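Local atomic coordinates of TBC1 domain family member 22A (Homo sapiens, PDB entry 2QFZ), a protein that may act as a GTPase-activating protein for Rab-family GTPases through its TBC domain, the part of the homodimeric protein described here. Residues A[59-64]-A[159-164]; A[118-121]-A[125-128]; A[127-132]-A[186-191]. All blocks are in the same frame, centred on the assembly; numbering follows the deposited sequence.

Interaction 1 (A[59-64]-A[159-164]); sequences TWKLLS and VVFICE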
loop_
_atom_site.group_PDB
_atom_site.type_symbol
_atom_site.label_atom_id
_atom_site.label_comp_id
_atom_site.label_asym_id
_atom_site.label_seq_id
_atom_site.Cartn_x
_atom_site.Cartn_y
_atom_site.Cartn_z
ATOM N N THR A 59 9.352 -7.125 10.542
ATOM C CA THR A 59 9.425 -5.661 10.666
ATOM C C THR A 59 8.061 -4.994 10.367
ATOM O O THR A 59 7.564 -4.225 11.182
ATOM C CB THR A 59 10.562 -5.063 9.824
ATOM O OG1 THR A 59 11.804 -5.666 10.185
ATOM C CG2 THR A 59 10.693 -3.539 10.038
ATOM N N TRP A 60 7.444 -5.312 9.229
ATOM C CA TRP A 60 6.094 -4.804 8.933
ATOM C C TRP A 60 5.068 -5.112 10.023
ATOM O O TRP A 60 4.236 -4.250 10.414
ATOM C CB TRP A 60 5.596 -5.357 7.589
ATOM C CG TRP A 60 6.135 -4.678 6.383
ATOM C CD1 TRP A 60 7.280 -3.977 6.284
ATOM C CD2 TRP A 60 5.545 -4.669 5.067
ATOM N NE1 TRP A 60 7.434 -3.477 5.016
ATOM C CE2 TRP A 60 6.386 -3.890 4.242
ATOM C CE3 TRP A 60 4.347 -5.152 4.539
ATOM C CZ2 TRP A 60 6.088 -3.622 2.905
ATOM C CZ3 TRP A 60 4.051 -4.897 3.198
ATOM C CH2 TRP A 60 4.927 -4.148 2.396
ATOM N N LYS A 61 5.100 -6.336 10.518
ATOM C CA LYS A 61 4.240 -6.704 11.641
ATOM C C LYS A 61 4.461 -5.882 12.894
ATOM O O LYS A 61 3.491 -5.525 13.571
ATOM C CB LYS A 61 4.333 -8.186 11.953
ATOM C CG LYS A 61 3.716 -9.033 10.869
ATOM C CD LYS A 61 3.869 -10.541 11.158
ATOM C CE LYS A 61 3.868 -11.305 9.858
ATOM N NZ LYS A 61 3.744 -12.759 10.118
ATOM N N LEU A 62 5.706 -5.566 13.220
ATOM C CA LEU A 62 5.966 -4.734 14.390
ATOM C C LEU A 62 5.615 -3.252 14.192
ATOM O O LEU A 62 5.025 -2.624 15.097
ATOM C CB LEU A 62 7.403 -4.856 14.878
ATOM C CG LEU A 62 7.734 -6.209 15.479
ATOM C CD1 LEU A 62 9.261 -6.388 15.559
ATOM C CD2 LEU A 62 7.027 -6.392 16.874
ATOM N N LEU A 63 5.976 -2.710 13.032
ATOM C CA LEU A 63 5.775 -1.294 12.732
ATOM C C LEU A 63 4.295 -0.955 12.570
ATOM O O LEU A 63 3.886 0.127 12.919
ATOM C CB LEU A 63 6.567 -0.878 11.480
ATOM C CG LEU A 63 8.075 -0.728 11.582
ATOM C CD1 LEU A 63 8.688 -0.396 10.212
ATOM C CD2 LEU A 63 8.417 0.331 12.581
ATOM N N SER A 64 3.489 -1.903 12.099
ATOM C CA SER A 64 2.048 -1.720 12.035
ATOM C C SER A 64 1.318 -1.937 13.363
ATOM O O SER A 64 0.107 -1.722 13.427
ATOM C CB SER A 64 1.448 -2.712 11.075
ATOM O OG SER A 64 1.498 -4.001 11.683
ATOM N N VAL A 159 2.082 -10.866 -0.501
ATOM C CA VAL A 159 3.314 -11.236 -1.180
ATOM C C VAL A 159 4.495 -11.189 -0.211
ATOM O O VAL A 159 5.274 -12.117 -0.155
ATOM C CB VAL A 159 3.548 -10.369 -2.450
ATOM C CG1 VAL A 159 4.993 -10.456 -2.900
ATOM C CG2 VAL A 159 2.569 -10.793 -3.552
ATOM N N VAL A 160 4.591 -10.139 0.588
ATOM C CA VAL A 160 5.649 -10.040 1.586
ATOM C C VAL A 160 5.589 -11.247 2.541
ATOM O O VAL A 160 6.615 -11.937 2.734
ATOM C CB VAL A 160 5.617 -8.650 2.323
ATOM C CG1 VAL A 160 6.419 -8.627 3.624
ATOM C CG2 VAL A 160 6.119 -7.556 1.382
ATOM N N PHE A 161 4.399 -11.526 3.091
ATOM C CA PHE A 161 4.245 -12.591 4.069
ATOM C C PHE A 161 4.382 -14.002 3.468
ATOM O O PHE A 161 5.011 -14.842 4.073
ATOM C CB PHE A 161 2.936 -12.473 4.874
ATOM C CG PHE A 161 2.774 -11.176 5.612
ATOM C CD1 PHE A 161 3.865 -10.408 6.006
ATOM C CD2 PHE A 161 1.503 -10.741 5.971
ATOM C CE1 PHE A 161 3.684 -9.198 6.705
ATOM C CE2 PHE A 161 1.325 -9.532 6.671
ATOM C CZ PHE A 161 2.437 -8.770 7.050
ATOM N N ILE A 162 3.871 -14.253 2.263
ATOM C CA ILE A 162 4.034 -15.572 1.662
ATOM C C ILE A 162 5.491 -15.836 1.292
ATOM O O ILE A 162 5.930 -16.980 1.311
ATOM C CB ILE A 162 3.074 -15.808 0.473
ATOM C CG1 ILE A 162 2.921 -17.323 0.232
ATOM C CG2 ILE A 162 3.551 -15.093 -0.806
ATOM C CD1 ILE A 162 1.621 -17.722 -0.361
ATOM N N CYS A 163 6.260 -14.772 1.018
ATOM C CA CYS A 163 7.664 -14.898 0.651
ATOM C C CYS A 163 8.582 -15.376 1.789
ATOM O O CYS A 163 9.712 -15.737 1.527
ATOM C CB CYS A 163 8.213 -13.588 0.048
ATOM S SG CYS A 163 7.791 -13.350 -1.728
ATOM N N GLU A 164 8.105 -15.384 3.034
ATOM C CA GLU A 164 8.860 -15.952 4.163
ATOM C C GLU A 164 8.867 -17.540 4.108
ATOM O O GLU A 164 9.600 -18.202 4.873
ATOM C CB GLU A 164 8.248 -15.425 5.498
ATOM C CG GLU A 164 9.175 -15.554 6.774
ATOM C CD GLU A 164 8.588 -14.902 8.025
ATOM O OE1 GLU A 164 7.348 -14.722 8.092
ATOM O OE2 GLU A 164 9.361 -14.532 8.952
#
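Val160 reaches the indole of Trp60 with both methyls: CG2 sits over the six-membered ring, 4.0 Å from its centroid, a CH-pi contact made across one face, while CG1 lies nearer the rim at CE3. The methyls can spread over the ring because CG1 stands opposite the backbone N (chi1 164°) and CG2 opposite the carbonyl carbon. Next to Val160 in the chain, the ring of Phe161 receives the extended chain of Lys61 over one face; Lys61 CE lies 3.8 Å from Phe161 CE1 in a second CH-pi contact. Trp60 CB approaches the edge of the same ring, near its plane.

These side chains join helix 56-63 to helix 150-162 inside the all-helical TBC domain, two helices far apart in sequence brought together by buried faces.

The charge at the end of Lys61 adds to this. Its NZ stands over the Phe161 ring, 4.8 Å from the centroid and 12° off the normal, a cation-pi interaction, yet its stronger partner is Asp190 of helix 181-200, with which it forms a salt bridge. Glu164 OE1 is 4.6 Å from Lys61 NZ, beyond salt-bridge distance, and could contribute only a weaker attraction. The polar edge of the indole is likewise satisfied outside the pair, Trp60 NE1 being hydrogen-bonded to Asp268.

Interaction 2 (A[118-121]-A[125-128]); sequences EALI and KVTE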
loop_
_atom_site.group_PDB
_atom_site.type_symbol
_atom_site.label_atom_id
_atom_site.label_comp_id
_atom_site.label_asym_id
_atom_site.label_seq_id
_atom_site.Cartn_x
_atom_site.Cartn_y
_atom_site.Cartn_z
ATOM N N GLU A 118 -1.143 -10.681 -12.651
ATOM C CA GLU A 118 -1.987 -11.782 -13.147
ATOM C C GLU A 118 -1.446 -13.204 -12.857
ATOM O O GLU A 118 -2.219 -14.121 -12.601
ATOM C CB GLU A 118 -2.232 -11.620 -14.657
ATOM N N ALA A 119 -0.135 -13.382 -12.886
ATOM C CA ALA A 119 0.457 -14.697 -12.615
ATOM C C ALA A 119 0.140 -15.181 -11.188
ATOM O O ALA A 119 -0.115 -16.351 -10.976
ATOM C CB ALA A 119 1.949 -14.651 -12.841
ATOM N N LEU A 120 0.146 -14.263 -10.220
ATOM C CA LEU A 120 -0.201 -14.590 -8.832
ATOM C C LEU A 120 -1.709 -14.855 -8.671
ATOM O O LEU A 120 -2.119 -15.905 -8.161
ATOM C CB LEU A 120 0.260 -13.436 -7.926
ATOM C CG LEU A 120 0.047 -13.512 -6.428
ATOM C CD1 LEU A 120 0.948 -14.544 -5.787
ATOM C CD2 LEU A 120 0.287 -12.120 -5.877
ATOM N N ILE A 121 -2.519 -13.903 -9.139
ATOM C CA ILE A 121 -3.970 -13.928 -8.962
ATOM C C ILE A 121 -4.609 -15.128 -9.633
ATOM O O ILE A 121 -5.590 -15.682 -9.127
ATOM C CB ILE A 121 -4.666 -12.628 -9.535
ATOM C CG1 ILE A 121 -4.177 -11.367 -8.819
ATOM C CG2 ILE A 121 -6.186 -12.709 -9.391
ATOM C CD1 ILE A 121 -4.583 -11.302 -7.351
ATOM N N LYS A 125 -5.916 -20.734 -5.548
ATOM C CA LYS A 125 -5.932 -20.586 -4.097
ATOM C C LYS A 125 -5.736 -19.106 -3.700
ATOM O O LYS A 125 -6.189 -18.697 -2.635
ATOM C CB LYS A 125 -4.866 -21.463 -3.460
ATOM C CG LYS A 125 -4.825 -22.905 -4.012
ATOM N N VAL A 126 -5.069 -18.321 -4.545
ATOM C CA VAL A 126 -4.818 -16.902 -4.252
ATOM C C VAL A 126 -6.133 -16.126 -4.405
ATOM O O VAL A 126 -6.472 -15.267 -3.569
ATOM C CB VAL A 126 -3.705 -16.268 -5.139
ATOM C CG1 VAL A 126 -3.490 -14.810 -4.758
ATOM C CG2 VAL A 126 -2.335 -17.049 -5.031
ATOM N N THR A 127 -6.891 -16.458 -5.444
ATOM C CA THR A 127 -8.145 -15.777 -5.727
ATOM C C THR A 127 -9.135 -15.973 -4.618
ATOM O O THR A 127 -9.825 -15.034 -4.228
ATOM C CB THR A 127 -8.744 -16.185 -7.110
ATOM O OG1 THR A 127 -7.836 -15.790 -8.144
ATOM C CG2 THR A 127 -10.042 -15.487 -7.359
ATOM N N GLU A 128 -9.197 -17.170 -4.074
ATOM C CA GLU A 128 -10.100 -17.453 -2.962
ATOM C C GLU A 128 -9.703 -16.740 -1.666
ATOM O O GLU A 128 -10.551 -16.314 -0.941
ATOM C CB GLU A 128 -10.146 -18.980 -2.666
#
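Val126 turns its branched side chain against the short helix 118-121, and the apolar part of the contact gathers around it. Its CG1 meets Leu120 CG at 4.1 Å, and its CG2 comes to 4.2 Å from Leu120 CD1, the two side chains crossing at about a right angle. Leu120 has CG opposite its own backbone N (chi1 -179°), a setting that swings the isobutyl group round to the valine although its CB does not start out in that direction. Ile121 adds a looser touch: its CB points away from the second helix, and CD1 ends 4.5 Å from Val126 CG1.

Backbone carbonyl oxygens make the remaining approaches. Leu120 O lies 3.3 Å from Val126 CG2 and also close to CB, so the valine packs against main chain as well as against the leucine. One residue further on, Ile121 O and Thr127 OG1 are 2.5 Å apart, an unusually short separation whose nature is doubtful. The threonine hydroxyl stands beside its own backbone N, with chi1 at -63°, and from there it also passes 3.7 Å from Ile121 CG2.

Val174 and Val176, in the loop leading to helix 181-200, extend the apolar surroundings of Leu120 and Val126, while Met115 and Ile112 lie against Ile121 and Thr127. The whole is a local corner between two consecutive helices of the all-helical TBC domain, in which a single turn of helix is joined by a short connection to, and packs against, the opening turn of the long helix 124-140.

Interaction 3 (A[127-132]-A[186-191]); sequences TEIFER and NIEADT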
loop_
_atom_site.group_PDB
_atom_site.type_symbol
_atom_site.label_atom_id
_atom_site.label_comp_id
_atom_site.label_asym_id
_atom_site.label_seq_id
_atom_site.Cartn_x
_atom_site.Cartn_y
_atom_site.Cartn_z
ATOM N N THR A 127 -6.891 -16.458 -5.444
ATOM C CA THR A 127 -8.145 -15.777 -5.727
ATOM C C THR A 127 -9.135 -15.973 -4.618
ATOM O O THR A 127 -9.825 -15.034 -4.228
ATOM C CB THR A 127 -8.744 -16.185 -7.110
ATOM O OG1 THR A 127 -7.836 -15.790 -8.144
ATOM C CG2 THR A 127 -10.042 -15.487 -7.359
ATOM N N GLU A 128 -9.197 -17.170 -4.074
ATOM C CA GLU A 128 -10.100 -17.453 -2.962
ATOM C C GLU A 128 -9.703 -16.740 -1.666
ATOM O O GLU A 128 -10.551 -16.314 -0.941
ATOM C CB GLU A 128 -10.146 -18.980 -2.666
ATOM N N ILE A 129 -8.407 -16.684 -1.358
ATOM C CA ILE A 129 -7.948 -16.023 -0.137
ATOM C C ILE A 129 -8.305 -14.547 -0.252
ATOM O O ILE A 129 -8.855 -13.957 0.664
ATOM C CB ILE A 129 -6.431 -16.151 0.057
ATOM C CG1 ILE A 129 -6.054 -17.576 0.384
ATOM C CG2 ILE A 129 -5.953 -15.195 1.167
ATOM C CD1 ILE A 129 -4.519 -17.839 0.248
ATOM N N PHE A 130 -7.974 -13.962 -1.404
ATOM C CA PHE A 130 -8.193 -12.516 -1.651
ATOM C C PHE A 130 -9.634 -12.140 -1.470
ATOM O O PHE A 130 -9.910 -11.165 -0.778
ATOM C CB PHE A 130 -7.689 -12.109 -3.058
ATOM C CG PHE A 130 -6.208 -11.737 -3.102
ATOM C CD1 PHE A 130 -5.251 -12.547 -2.535
ATOM C CD2 PHE A 130 -5.783 -10.564 -3.723
ATOM C CE1 PHE A 130 -3.900 -12.210 -2.580
ATOM C CE2 PHE A 130 -4.443 -10.228 -3.767
ATOM C CZ PHE A 130 -3.502 -11.061 -3.191
ATOM N N GLU A 131 -10.553 -12.914 -2.086
ATOM C CA GLU A 131 -12.028 -12.694 -1.955
ATOM C C GLU A 131 -12.533 -12.793 -0.531
ATOM O O GLU A 131 -13.407 -12.014 -0.085
ATOM C CB GLU A 131 -12.819 -13.725 -2.825
ATOM C CG GLU A 131 -12.701 -13.476 -4.305
ATOM C CD GLU A 131 -13.360 -14.536 -5.179
ATOM O OE1 GLU A 131 -14.038 -15.433 -4.636
ATOM O OE2 GLU A 131 -13.191 -14.455 -6.435
ATOM N N ARG A 132 -12.003 -13.778 0.191
ATOM C CA ARG A 132 -12.421 -13.994 1.560
ATOM C C ARG A 132 -11.965 -12.886 2.484
ATOM O O ARG A 132 -12.748 -12.403 3.320
ATOM C CB ARG A 132 -11.914 -15.349 2.050
ATOM C CG ARG A 132 -12.590 -15.790 3.311
ATOM C CD ARG A 132 -12.429 -17.255 3.524
ATOM N NE ARG A 132 -11.067 -17.688 3.232
ATOM C CZ ARG A 132 -10.673 -18.944 3.115
ATOM N NH1 ARG A 132 -11.539 -19.960 3.294
ATOM N NH2 ARG A 132 -9.386 -19.193 2.857
ATOM N N ASN A 186 -2.569 -19.023 8.105
ATOM C CA ASN A 186 -1.869 -18.102 9.005
ATOM C C ASN A 186 -1.449 -16.809 8.288
ATOM O O ASN A 186 -1.629 -15.718 8.818
ATOM C CB ASN A 186 -0.660 -18.751 9.632
ATOM C CG ASN A 186 -1.024 -19.688 10.792
ATOM O OD1 ASN A 186 -2.197 -19.835 11.173
ATOM N ND2 ASN A 186 -0.016 -20.310 11.349
ATOM N N ILE A 187 -0.921 -16.965 7.087
ATOM C CA ILE A 187 -0.616 -15.855 6.204
ATOM C C ILE A 187 -1.835 -15.003 5.897
ATOM O O ILE A 187 -1.736 -13.795 5.915
ATOM C CB ILE A 187 0.022 -16.328 4.878
ATOM C CG1 ILE A 187 1.425 -16.884 5.135
ATOM C CG2 ILE A 187 0.098 -15.166 3.868
ATOM C CD1 ILE A 187 2.019 -17.653 3.945
ATOM N N GLU A 188 -2.974 -15.644 5.623
ATOM C CA GLU A 188 -4.220 -14.967 5.332
ATOM C C GLU A 188 -4.681 -14.110 6.504
ATOM O O GLU A 188 -5.094 -12.929 6.288
ATOM C CB GLU A 188 -5.324 -15.957 4.868
ATOM C CG GLU A 188 -6.706 -15.322 4.736
ATOM C CD GLU A 188 -7.830 -16.275 4.333
ATOM O OE1 GLU A 188 -7.545 -17.351 3.852
ATOM O OE2 GLU A 188 -9.020 -15.908 4.464
ATOM N N ALA A 189 -4.598 -14.660 7.733
ATOM C CA ALA A 189 -4.944 -13.899 8.952
ATOM C C ALA A 189 -4.027 -12.686 9.124
ATOM O O ALA A 189 -4.490 -11.597 9.399
ATOM C CB ALA A 189 -4.846 -14.787 10.237
ATOM N N ASP A 190 -2.728 -12.911 9.000
ATOM C CA ASP A 190 -1.712 -11.841 9.099
ATOM C C ASP A 190 -2.005 -10.724 8.076
ATOM O O ASP A 190 -2.009 -9.529 8.395
ATOM C CB ASP A 190 -0.300 -12.440 8.869
ATOM C CG ASP A 190 0.138 -13.437 9.991
ATOM O OD1 ASP A 190 -0.642 -13.683 10.997
ATOM O OD2 ASP A 190 1.296 -13.945 9.887
ATOM N N THR A 191 -2.317 -11.138 6.862
ATOM C CA THR A 191 -2.635 -10.211 5.766
ATOM C C THR A 191 -3.882 -9.383 6.091
ATOM O O THR A 191 -3.881 -8.125 5.927
ATOM C CB THR A 191 -2.776 -10.956 4.460
ATOM O OG1 THR A 191 -1.546 -11.604 4.177
ATOM C CG2 THR A 191 -3.126 -10.010 3.277
#
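Glu188 OE2 is gripped by two donors, Arg132 NE at 3.0 Å and the hydroxyl of Tyr85 on helix 74-91. The other carboxylate oxygen, Glu188 OE1, takes Arg132 NH2 at 2.8 Å, so the arginine holds the acid side-on, one nitrogen to each oxygen, and both oxygens use their syn lone pairs. This bidentate salt bridge is not flat: the guanidinium and carboxylate planes are 25° apart, and the N-H...O angles of 134° and 139° show both bonds to be appreciably bent. The arginine chain leaves extended, then bends at chi3, which brings NE and NH2 round to face the acid. A methionine in place of Arg132 has neither charge nor N-H, and would probably leave the buried carboxylate without its counter-charge and freer to turn, with Tyr85 still bonded to OE2.

Nearer the backbones the contact is apolar. Ile129 CG2 packs against Glu188 CG at 3.6 Å, the side chains meeting at a slant, and Ile129 CG1 lies close to OE1. The acid thus has an aliphatic stem against isoleucine and a polar end turned to the arginine. On the glutamate's own helix, Thr191 OG1 donates to Ile187 O at 2.8 Å, from the face of that carbonyl opposite to Thr191 N.

The pair joins helix 124-140 to helix 181-200. Helix 150-162 packs beside both, Phe158 touching Ile129 and Ile162 touching Ile187, while helix 74-91 lies against helix 181-200 and supplies Tyr85.

All three contacts are largely buried within the TBC domain, but their chemistry differs. Interaction 1 relies on aromatic faces, interaction 2 on aliphatic side chains and main-chain carbonyls, and interaction 3 on a bidentate ion pair at the partly exposed Arg132. Interactions 2 and 3 use overlapping stretches of helix 124-140, though Thr127 makes contact only in interaction 2, and they meet where Ile121 packs on Phe130. Interaction 1 holds a different pair of helices, yet it is tied to interaction 3 by the Lys61–Asp190 salt bridge and by Phe161 against Thr191; Val159 on Leu120 links it to interaction 2. Interaction 2 is local in sequence, whereas the other two bring distant segments together.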